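Local coordinates for Ent-copalyl diphosphate synthase (Streptomyces platensis, PDB 5BP8), which is a bacterial enzyme of the class II terpene cyclase type, mainly helical in its fold and related to the squalene-hopene cyclases, at residues A[264-268]-A[284-288]; A[410-414]-A[457-462]; A[487-491]-A[504-508]. One frame throughout, in Å; residues are numbered along the deposited sequence.

Contact 1: residues A[264-268]-A[284-288]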
ATOM      1  N   GLN A 264      -8.448   6.169   8.505  1.00 18.20           N
ATOM      2  CA  GLN A 264      -9.481   6.396   9.542  1.00 19.10           C
ATOM      3  C   GLN A 264     -10.120   5.068   9.962  1.00 19.77           C
ATOM      4  O   GLN A 264     -10.214   4.786  11.160  1.00 20.81           O
ATOM      5  CB  GLN A 264     -10.540   7.373   9.072  1.00 19.40           C
ATOM      6  CG  GLN A 264     -10.018   8.789   8.995  1.00 20.19           C
ATOM      7  CD  GLN A 264     -11.004   9.804   8.437  1.00 21.40           C
ATOM      8  OE1 GLN A 264     -11.935   9.483   7.689  1.00 21.81           O
ATOM      9  NE2 GLN A 264     -10.745  11.067   8.741  1.00 23.41           N
ATOM     10  N   ALA A 265     -10.514   4.251   8.984  1.00 19.34           N
ATOM     11  CA  ALA A 265     -11.171   2.968   9.287  1.00 20.75           C
ATOM     12  C   ALA A 265     -10.239   1.980   9.979  1.00 21.97           C
ATOM     13  O   ALA A 265     -10.619   1.304  10.941  1.00 21.40           O
ATOM     14  CB  ALA A 265     -11.711   2.355   8.019  1.00 20.85           C
ATOM     15  N   TRP A 266      -9.012   1.878   9.473  1.00 22.12           N
ATOM     16  CA  TRP A 266      -8.061   0.931  10.046  1.00 23.15           C
ATOM     17  C   TRP A 266      -7.667   1.336  11.480  1.00 22.99           C
ATOM     18  O   TRP A 266      -7.608   0.486  12.373  1.00 22.60           O
ATOM     19  CB  TRP A 266      -6.829   0.732   9.139  1.00 23.66           C
ATOM     20  CG  TRP A 266      -6.927  -0.480   8.133  1.00 24.83           C
ATOM     21  CD1 TRP A 266      -6.195  -1.638   8.186  1.00 25.09           C
ATOM     22  CD2 TRP A 266      -7.804  -0.623   6.972  1.00 25.48           C
ATOM     23  NE1 TRP A 266      -6.528  -2.469   7.141  1.00 25.13           N
ATOM     24  CE2 TRP A 266      -7.509  -1.884   6.378  1.00 26.02           C
ATOM     25  CE3 TRP A 266      -8.816   0.175   6.403  1.00 24.20           C
ATOM     26  CZ2 TRP A 266      -8.167  -2.357   5.205  1.00 25.81           C
ATOM     27  CZ3 TRP A 266      -9.451  -0.284   5.188  1.00 25.93           C
ATOM     28  CH2 TRP A 266      -9.131  -1.538   4.626  1.00 25.43           C
ATOM     29  N   VAL A 267      -7.454   2.625  11.710  1.00 22.90           N
ATOM     30  CA  VAL A 267      -7.172   3.119  13.043  1.00 24.42           C
ATOM     31  C   VAL A 267      -8.342   2.819  13.982  1.00 24.84           C
ATOM     32  O   VAL A 267      -8.143   2.270  15.081  1.00 24.36           O
ATOM     33  CB  VAL A 267      -6.858   4.627  13.063  1.00 25.47           C
ATOM     34  CG1 VAL A 267      -6.816   5.132  14.495  1.00 27.97           C
ATOM     35  CG2 VAL A 267      -5.520   4.908  12.376  1.00 24.96           C
ATOM     36  N   LEU A 268      -9.559   3.169  13.559  1.00 23.96           N
ATOM     37  CA  LEU A 268     -10.726   2.884  14.387  1.00 25.08           C
ATOM     38  C   LEU A 268     -10.926   1.391  14.658  1.00 24.44           C
ATOM     39  O   LEU A 268     -11.233   0.996  15.796  1.00 25.45           O
ATOM     40  CB  LEU A 268     -11.975   3.483  13.749  1.00 25.41           C
ATOM     41  CG  LEU A 268     -12.075   4.998  13.825  1.00 26.62           C
ATOM     42  CD1 LEU A 268     -13.180   5.478  12.912  1.00 26.83           C
ATOM     43  CD2 LEU A 268     -12.316   5.410  15.278  1.00 28.10           C
ATOM     44  N   LEU A 284     -13.875  11.936  12.965  1.00 29.72           N
ATOM     45  CA  LEU A 284     -13.481  10.759  12.176  1.00 29.27           C
ATOM     46  C   LEU A 284     -14.715  10.082  11.624  1.00 28.66           C
ATOM     47  O   LEU A 284     -14.748   9.706  10.456  1.00 27.75           O
ATOM     48  CB  LEU A 284     -12.674   9.741  12.981  1.00 30.00           C
ATOM     49  CG  LEU A 284     -11.303  10.209  13.464  1.00 30.27           C
ATOM     50  CD1 LEU A 284     -10.572   9.047  14.104  1.00 31.56           C
ATOM     51  CD2 LEU A 284     -10.487  10.831  12.340  1.00 29.75           C
ATOM     52  N   LEU A 285     -15.738   9.935  12.470  1.00 28.95           N
ATOM     53  CA  LEU A 285     -16.926   9.208  12.075  1.00 29.39           C
ATOM     54  C   LEU A 285     -17.683  10.028  11.046  1.00 29.12           C
ATOM     55  O   LEU A 285     -18.218   9.467  10.082  1.00 29.09           O
ATOM     56  CB  LEU A 285     -17.811   8.879  13.287  1.00 31.07           C
ATOM     57  CG  LEU A 285     -17.151   8.176  14.476  1.00 31.78           C
ATOM     58  CD1 LEU A 285     -18.124   7.964  15.629  1.00 33.58           C
ATOM     59  CD2 LEU A 285     -16.561   6.849  14.058  1.00 33.37           C
ATOM     60  N   ASP A 286     -17.709  11.351  11.217  1.00 28.78           N
ATOM     61  CA  ASP A 286     -18.324  12.231  10.207  1.00 29.36           C
ATOM     62  C   ASP A 286     -17.661  12.159   8.834  1.00 28.42           C
ATOM     63  O   ASP A 286     -18.368  12.157   7.817  1.00 27.74           O
ATOM     64  CB  ASP A 286     -18.323  13.693  10.652  1.00 30.59           C
ATOM     65  CG  ASP A 286     -19.216  13.955  11.853  1.00 31.49           C
ATOM     66  OD1 ASP A 286     -20.119  13.154  12.163  1.00 30.91           O
ATOM     67  OD2 ASP A 286     -18.990  15.002  12.478  1.00 33.59           O
ATOM     68  N   SER A 287     -16.322  12.147   8.809  1.00 26.09           N
ATOM     69  CA  SER A 287     -15.536  12.003   7.549  1.00 26.08           C
ATOM     70  C   SER A 287     -15.936  10.724   6.836  1.00 24.63           C
ATOM     71  O   SER A 287     -16.233  10.722   5.651  1.00 25.50           O
ATOM     72  CB  SER A 287     -14.028  11.956   7.851  1.00 25.91           C
ATOM     73  OG  SER A 287     -13.270  11.568   6.713  1.00 23.90           O
ATOM     74  N   LEU A 288     -15.949   9.624   7.571  1.00 25.23           N
ATOM     75  CA  LEU A 288     -16.295   8.342   6.971  1.00 24.69           C
ATOM     76  C   LEU A 288     -17.729   8.307   6.467  1.00 26.72           C
ATOM     77  O   LEU A 288     -17.978   7.853   5.360  1.00 25.23           O
ATOM     78  CB  LEU A 288     -16.054   7.206   7.951  1.00 24.44           C
ATOM     79  CG  LEU A 288     -14.591   6.888   8.289  1.00 24.05           C
ATOM     80  CD1 LEU A 288     -14.568   5.648   9.156  1.00 24.91           C
ATOM     81  CD2 LEU A 288     -13.743   6.677   7.032  1.00 23.94           C
TER
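The flat group here is the carboxamide of Q264, and three residues of helix 282-291 meet it. S287 approaches in the carbonyl plane: S287 OG gives a hydrogen bond of 2.7 Å to Q264 OE1, landing on a lone pair at a C=O...donor angle of 113°. L288 CD2 lies near the plane beside the same oxygen, 3.4 Å from Q264 OE1. L284 CD2 stands off toward one face, by the nitrogen, 3.6 Å from Q264 NE2, and it also packs on the glutamine's CG. The bond at the oxygen and the methyl toward one face limit how the amide can turn. The Q264 chain is extended (chi2 176°), which carries its head across the gap, while S287 OG, anti to its own backbone N, is turned to donate to it. One turn on, the contact becomes purely apolar. L268 and L288 meet tip to tip, CD1 to CD1 at 4.0 Å, and L268 CD1 also reaches L285 CD2 at 3.8 Å. L285 starts out from the far side of its helix, and only the end of its side chain comes round to join. The two helix segments run 10.7 Å apart at 136°, so they diverge, and long side chains span the gap. L16 of helix 7-20 packs on both L268 and L284, and H320 covers L268 and L285. A265 rests on V313 of helix 307-319, while V267 leans on helix 504-518. Helix 260-274 is thus wedged among four helices, with helix 282-291 along one flank.

Contact 2: residues A[410-414]-A[457-462]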
ATOM      1  N   ALA A 410      -7.813 -15.103   9.987  1.00 23.83           N
ATOM      2  CA  ALA A 410      -8.057 -15.848  11.244  1.00 25.44           C
ATOM      3  C   ALA A 410      -8.897 -15.037  12.226  1.00 26.34           C
ATOM      4  O   ALA A 410      -9.739 -15.607  12.933  1.00 25.33           O
ATOM      5  CB  ALA A 410      -6.761 -16.261  11.898  1.00 25.83           C
ATOM      6  N   LEU A 411      -8.678 -13.725  12.287  1.00 25.57           N
ATOM      7  CA  LEU A 411      -9.420 -12.898  13.238  1.00 26.13           C
ATOM      8  C   LEU A 411     -10.874 -12.702  12.828  1.00 27.09           C
ATOM      9  O   LEU A 411     -11.746 -12.623  13.691  1.00 27.84           O
ATOM     10  CB  LEU A 411      -8.756 -11.530  13.434  1.00 26.81           C
ATOM     11  CG  LEU A 411      -7.439 -11.616  14.231  1.00 28.37           C
ATOM     12  CD1 LEU A 411      -6.675 -10.299  14.155  1.00 30.14           C
ATOM     13  CD2 LEU A 411      -7.703 -12.071  15.664  1.00 30.97           C
ATOM     14  N   ALA A 412     -11.125 -12.619  11.524  1.00 25.74           N
ATOM     15  CA  ALA A 412     -12.481 -12.538  10.999  1.00 25.21           C
ATOM     16  C   ALA A 412     -13.204 -13.866  11.279  1.00 26.34           C
ATOM     17  O   ALA A 412     -14.350 -13.870  11.760  1.00 27.37           O
ATOM     18  CB  ALA A 412     -12.445 -12.258   9.507  1.00 24.88           C
ATOM     19  N   LEU A 413     -12.540 -14.970  10.972  1.00 26.08           N
ATOM     20  CA  LEU A 413     -13.120 -16.306  11.215  1.00 27.11           C
ATOM     21  C   LEU A 413     -13.329 -16.619  12.696  1.00 28.25           C
ATOM     22  O   LEU A 413     -14.283 -17.336  13.050  1.00 29.04           O
ATOM     23  CB  LEU A 413     -12.271 -17.388  10.581  1.00 27.51           C
ATOM     24  CG  LEU A 413     -12.377 -17.527   9.065  1.00 27.37           C
ATOM     25  CD1 LEU A 413     -11.182 -18.334   8.573  1.00 27.51           C
ATOM     26  CD2 LEU A 413     -13.682 -18.156   8.595  1.00 26.75           C
ATOM     27  N   ALA A 414     -12.444 -16.126  13.557  1.00 26.98           N
ATOM     28  CA  ALA A 414     -12.557 -16.356  14.996  1.00 28.78           C
ATOM     29  C   ALA A 414     -13.833 -15.716  15.562  1.00 29.63           C
ATOM     30  O   ALA A 414     -14.544 -16.318  16.366  1.00 28.86           O
ATOM     31  CB  ALA A 414     -11.330 -15.825  15.723  1.00 28.47           C
ATOM     32  N   GLN A 457      -1.716  -9.677  18.210  1.00 24.71           N
ATOM     33  CA  GLN A 457      -3.178  -9.566  18.156  1.00 25.94           C
ATOM     34  C   GLN A 457      -3.855 -10.891  17.878  1.00 26.61           C
ATOM     35  O   GLN A 457      -4.818 -11.242  18.569  1.00 26.35           O
ATOM     36  CB  GLN A 457      -3.636  -8.605  17.077  1.00 28.20           C
ATOM     37  CG  GLN A 457      -3.332  -7.159  17.367  1.00 30.10           C
ATOM     38  CD  GLN A 457      -3.944  -6.244  16.328  1.00 33.57           C
ATOM     39  OE1 GLN A 457      -5.138  -6.358  16.008  1.00 34.55           O
ATOM     40  NE2 GLN A 457      -3.132  -5.321  15.803  1.00 35.08           N
ATOM     41  N   LEU A 458      -3.365 -11.619  16.869  1.00 25.85           N
ATOM     42  CA  LEU A 458      -3.912 -12.923  16.519  0.60 24.66           C
ATOM     43  C   LEU A 458      -3.899 -13.840  17.727  1.00 27.06           C
ATOM     44  O   LEU A 458      -4.923 -14.462  18.057  1.00 27.70           O
ATOM     45  CB  LEU A 458      -3.127 -13.565  15.371  0.60 23.09           C
ATOM     46  CG  LEU A 458      -3.539 -14.974  14.930  0.60 22.96           C
ATOM     47  CD1 LEU A 458      -5.033 -15.085  14.708  0.60 24.19           C
ATOM     48  CD2 LEU A 458      -2.803 -15.404  13.664  0.60 22.70           C
ATOM     49  N   LEU A 459      -2.735 -13.950  18.378  1.00 27.30           N
ATOM     50  CA  LEU A 459      -2.578 -14.868  19.503  1.00 29.52           C
ATOM     51  C   LEU A 459      -3.454 -14.486  20.694  1.00 30.44           C
ATOM     52  O   LEU A 459      -4.106 -15.360  21.292  1.00 31.27           O
ATOM     53  CB  LEU A 459      -1.114 -14.953  19.932  1.00 29.77           C
ATOM     54  CG  LEU A 459      -0.150 -15.615  18.940  1.00 29.75           C
ATOM     55  CD1 LEU A 459       1.290 -15.432  19.403  1.00 29.78           C
ATOM     56  CD2 LEU A 459      -0.454 -17.092  18.755  1.00 30.74           C
HETATM   57  N   MSE A 460      -3.486 -13.202  21.028  1.00 29.59           N
HETATM   58  CA  MSE A 460      -4.285 -12.740  22.177  1.00 31.85           C
HETATM   59  C   MSE A 460      -5.766 -12.822  21.911  1.00 33.56           C
HETATM   60  O   MSE A 460      -6.545 -13.312  22.774  1.00 34.06           O
HETATM   61  CB  MSE A 460      -3.855 -11.348  22.619  1.00 31.83           C
HETATM   62  CG  MSE A 460      -2.429 -11.292  23.143  1.00 33.25           C
HETATM   63 SE   MSE A 460      -2.160 -12.350  24.788  0.65 39.15          SE
HETATM   64  CE  MSE A 460      -1.995 -14.202  24.218  1.00 41.31           C
ATOM     65  N   ARG A 461      -6.202 -12.380  20.740  1.00 32.94           N
ATOM     66  CA  ARG A 461      -7.639 -12.331  20.468  1.00 35.38           C
ATOM     67  C   ARG A 461      -8.274 -13.711  20.264  1.00 37.64           C
ATOM     68  O   ARG A 461      -9.495 -13.857  20.437  1.00 37.58           O
ATOM     69  CB  ARG A 461      -7.954 -11.408  19.303  1.00 35.66           C
ATOM     70  CG  ARG A 461      -7.729  -9.926  19.625  1.00 36.17           C
ATOM     71  CD  ARG A 461      -7.697  -9.046  18.389  1.00 37.54           C
ATOM     72  NE  ARG A 461      -8.930  -9.055  17.604  1.00 40.38           N
ATOM     73  CZ  ARG A 461      -9.085  -8.392  16.452  1.00 40.41           C
ATOM     74  NH1 ARG A 461      -8.098  -7.651  15.938  1.00 42.95           N
ATOM     75  NH2 ARG A 461     -10.219  -8.475  15.807  1.00 43.31           N
ATOM     76  N   THR A 462      -7.469 -14.720  19.935  1.00 36.63           N
ATOM     77  CA  THR A 462      -8.001 -16.059  19.661  1.00 38.47           C
ATOM     78  C   THR A 462      -7.686 -17.034  20.778  1.00 40.11           C
ATOM     79  O   THR A 462      -7.897 -18.229  20.630  1.00 44.59           O
ATOM     80  CB  THR A 462      -7.475 -16.623  18.325  1.00 36.90           C
ATOM     81  OG1 THR A 462      -6.054 -16.809  18.383  1.00 37.60           O
ATOM     82  CG2 THR A 462      -7.855 -15.713  17.179  1.00 36.83           C
TER
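Q457 opens the second segment, its carbonyl oxygen 4.2 Å from L411 CD2. Its side chain works within its own helix: OE1 lies at the edge of the R461 guanidinium, in plane, and takes a weak hydrogen bond from NH1. L458 comes next. With CG anti to the backbone N (chi1 177°), it turns CD1 across the gap to within 3.5 Å of A410 CB, a close fit that the small alanine permits. R461, a turn later, crosses L411 at about a right angle. L411 CD1 sits over one face of the guanidinium, 3.5 Å from R461 NH1 and offset toward the rim, while L411 CD2 touches R461 CB at 3.7 Å. T462 then leaves the helix. Its OG1 reaches back to L458 O at 2.6 Å, which satisfies the hydroxyl and presents CG2 to A414 CB at 3.8 Å. V425 of helix 422-435 closes over A414 and T462. Two helices 17° from parallel, with helix 422-435 between them in the chain, are consistent with neighbours in one layer of an alpha/alpha barrel, the architecture of the squalene-hopene cyclase C-terminal domain.

Contact 3: residues A[487-491]-A[504-508]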
ATOM      1  N   ASP A 487      10.413   2.570  15.782  1.00 26.59           N
ATOM      2  CA  ASP A 487      10.940   3.698  15.024  1.00 27.38           C
ATOM      3  C   ASP A 487      10.037   3.924  13.826  1.00 25.93           C
ATOM      4  O   ASP A 487      10.332   3.442  12.739  1.00 25.40           O
ATOM      5  CB  ASP A 487      12.386   3.425  14.572  1.00 29.76           C
ATOM      6  CG  ASP A 487      13.000   4.608  13.836  1.00 32.85           C
ATOM      7  OD1 ASP A 487      12.623   5.741  14.129  1.00 39.26           O
ATOM      8  OD2 ASP A 487      13.858   4.412  12.965  1.00 38.17           O
ATOM      9  N   PRO A 488       8.924   4.661  14.022  1.00 26.48           N
ATOM     10  CA  PRO A 488       7.948   4.854  12.933  1.00 26.27           C
ATOM     11  C   PRO A 488       8.545   5.447  11.671  1.00 28.09           C
ATOM     12  O   PRO A 488       8.058   5.163  10.584  1.00 27.35           O
ATOM     13  CB  PRO A 488       6.938   5.830  13.530  1.00 26.81           C
ATOM     14  CG  PRO A 488       6.977   5.537  14.996  1.00 27.97           C
ATOM     15  CD  PRO A 488       8.394   5.133  15.317  1.00 26.55           C
ATOM     16  N   ALA A 489       9.601   6.242  11.829  1.00 29.90           N
ATOM     17  CA  ALA A 489      10.300   6.850  10.697  1.00 34.04           C
ATOM     18  C   ALA A 489      10.946   5.828   9.777  1.00 32.97           C
ATOM     19  O   ALA A 489      11.258   6.167   8.638  1.00 34.78           O
ATOM     20  CB  ALA A 489      11.356   7.855  11.185  1.00 35.62           C
ATOM     21  N   SER A 490      11.164   4.601  10.252  1.00 30.49           N
ATOM     22  CA  SER A 490      11.781   3.561   9.439  0.60 30.15           C
ATOM     23  C   SER A 490      10.909   2.312   9.276  1.00 27.14           C
ATOM     24  O   SER A 490      11.382   1.285   8.844  1.00 26.78           O
ATOM     25  CB  SER A 490      13.143   3.189  10.040  0.60 31.78           C
ATOM     26  OG  SER A 490      13.979   4.335  10.045  0.60 33.68           O
ATOM     27  N   TYR A 491       9.624   2.396   9.610  1.00 23.56           N
ATOM     28  CA  TYR A 491       8.750   1.240   9.377  1.00 21.32           C
ATOM     29  C   TYR A 491       8.858   0.846   7.902  1.00 19.35           C
ATOM     30  O   TYR A 491       8.680   1.699   7.034  1.00 19.12           O
ATOM     31  CB  TYR A 491       7.292   1.598   9.651  1.00 20.62           C
ATOM     32  CG  TYR A 491       6.864   1.775  11.088  1.00 20.23           C
ATOM     33  CD1 TYR A 491       7.609   1.293  12.160  1.00 19.95           C
ATOM     34  CD2 TYR A 491       5.644   2.386  11.364  1.00 20.33           C
ATOM     35  CE1 TYR A 491       7.156   1.438  13.469  1.00 20.36           C
ATOM     36  CE2 TYR A 491       5.190   2.539  12.659  1.00 20.64           C
ATOM     37  CZ  TYR A 491       5.932   2.051  13.702  1.00 20.78           C
ATOM     38  OH  TYR A 491       5.446   2.205  14.952  1.00 20.92           O
ATOM     39  N   VAL A 504       2.048   4.612   8.024  1.00 17.53           N
ATOM     40  CA  VAL A 504       2.728   4.656   9.314  1.00 18.94           C
ATOM     41  C   VAL A 504       1.729   4.724  10.488  1.00 18.88           C
ATOM     42  O   VAL A 504       1.911   4.073  11.500  1.00 18.89           O
ATOM     43  CB  VAL A 504       3.723   5.847   9.363  1.00 19.53           C
ATOM     44  CG1 VAL A 504       4.270   6.063  10.770  1.00 20.07           C
ATOM     45  CG2 VAL A 504       4.853   5.651   8.339  1.00 20.51           C
ATOM     46  N   THR A 505       0.666   5.490  10.328  1.00 18.47           N
ATOM     47  CA  THR A 505      -0.284   5.675  11.430  1.00 18.73           C
ATOM     48  C   THR A 505      -1.081   4.385  11.605  1.00 18.68           C
ATOM     49  O   THR A 505      -1.371   3.960  12.728  1.00 19.36           O
ATOM     50  CB  THR A 505      -1.194   6.857  11.157  1.00 19.61           C
ATOM     51  OG1 THR A 505      -0.380   8.039  10.978  1.00 20.49           O
ATOM     52  CG2 THR A 505      -2.183   7.064  12.302  1.00 20.64           C
ATOM     53  N   VAL A 506      -1.395   3.750  10.484  1.00 18.40           N
ATOM     54  CA  VAL A 506      -1.997   2.410  10.504  1.00 18.73           C
ATOM     55  C   VAL A 506      -1.154   1.420  11.310  1.00 19.12           C
ATOM     56  O   VAL A 506      -1.662   0.650  12.141  1.00 19.53           O
ATOM     57  CB  VAL A 506      -2.290   1.925   9.060  1.00 18.59           C
ATOM     58  CG1 VAL A 506      -2.640   0.444   9.029  1.00 19.71           C
ATOM     59  CG2 VAL A 506      -3.442   2.712   8.461  1.00 19.37           C
ATOM     60  N   ILE A 507       0.147   1.434  11.076  1.00 18.60           N
ATOM     61  CA  ILE A 507       1.029   0.535  11.795  1.00 18.68           C
ATOM     62  C   ILE A 507       1.083   0.889  13.297  1.00 19.08           C
ATOM     63  O   ILE A 507       1.027  -0.002  14.137  1.00 19.06           O
ATOM     64  CB  ILE A 507       2.435   0.535  11.161  1.00 17.58           C
ATOM     65  CG1 ILE A 507       2.370  -0.014   9.730  1.00 17.74           C
ATOM     66  CG2 ILE A 507       3.406  -0.310  11.982  1.00 17.55           C
ATOM     67  CD1 ILE A 507       3.641   0.261   8.922  1.00 17.82           C
ATOM     68  N   ARG A 508       1.161   2.175  13.611  1.00 20.12           N
ATOM     69  CA  ARG A 508       1.178   2.633  14.996  0.60 21.86           C
ATOM     70  C   ARG A 508      -0.081   2.157  15.721  1.00 22.03           C
ATOM     71  O   ARG A 508      -0.016   1.771  16.896  1.00 23.03           O
ATOM     72  CB  ARG A 508       1.332   4.155  15.094  0.60 23.67           C
ATOM     73  CG  ARG A 508       2.700   4.645  14.610  0.60 25.25           C
ATOM     74  CD  ARG A 508       2.944   6.132  14.798  0.60 28.08           C
ATOM     75  NE  ARG A 508       3.399   6.401  16.155  0.60 31.68           N
ATOM     76  CZ  ARG A 508       4.139   7.444  16.542  0.60 33.54           C
ATOM     77  NH1 ARG A 508       4.571   8.378  15.682  0.60 33.55           N
ATOM     78  NH2 ARG A 508       4.462   7.546  17.826  0.60 35.97           N
TER
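P488 and V504 are the backbone's nearest points, 6.4 Å between CA atoms, where a short 3-10 turn at 488-489 lies against the first turn of helix 504-518. The turn folds the loop back so that P488 CA sits over the centre of the Y491 ring, 3.4 Å above its plane. The opposite face takes I507 CG2, and the tyrosine is held between its own loop and the helix. That second touch is a CH-pi contact: the methyl is 3.8 Å from the ring centroid and 26° off the normal, displaced toward the rim, with Y491 CE2 as its nearest atom at 3.4 Å. I507 presents this branch because CG2 is anti to the backbone N. At the ring's edge, in plane, lies the carbonyl oxygen of V504, 3.8 Å from Y491 CE2. Farther along, the phenol oxygen hydrogen-bonds to D486, just before the segment, so the polar end of this buried ring is satisfied.

Between the two segments the chain makes a small antiparallel hairpin of strands 495-496 and 500-501, and the contact closes the base of that excursion. It brings the loop that follows helix 469-484 back onto the start of the last helix of a mainly helical cyclase fold.

V504 CG1 fills the angle between the two loop residues, 3.8 Å from P488 CB and 4.0 Å from Y491 CD2. In one of its two deposited conformers R508 bends at chi3 (83°) to lay one guanidinium face on P488 CG, a contact that is therefore less certain. R508 CG in this copy passes near the tyrosine's rim, and the ring and guanidinium planes stand 85° apart. T449 of helix 449-461 packs on both Y491 and I507.

In the fold
Contacts 1 and 3 join directly. V267 CG2 packs on T505 CG2 at 4.0 Å and W266 CB on V506 CG2, also at 4.0 Å, so helix 260-274 is held between helix 282-291 and the last helix, 504-518. The centres of contacts 1 and 3 are 18 Å apart. Contact 2 stands off, with its centre 22 Å from each of the others and its nearest atoms about 8 Å from contact 1 and about 7 Å from contact 3. Helix 504-518 still bridges the gap, since Q457 and R461 touch L517. W266, on the same helix as contact 1, packs on D308 and D309 of a DXDD sequence, as found in class II terpene cyclases, so this helix probably borders the active site.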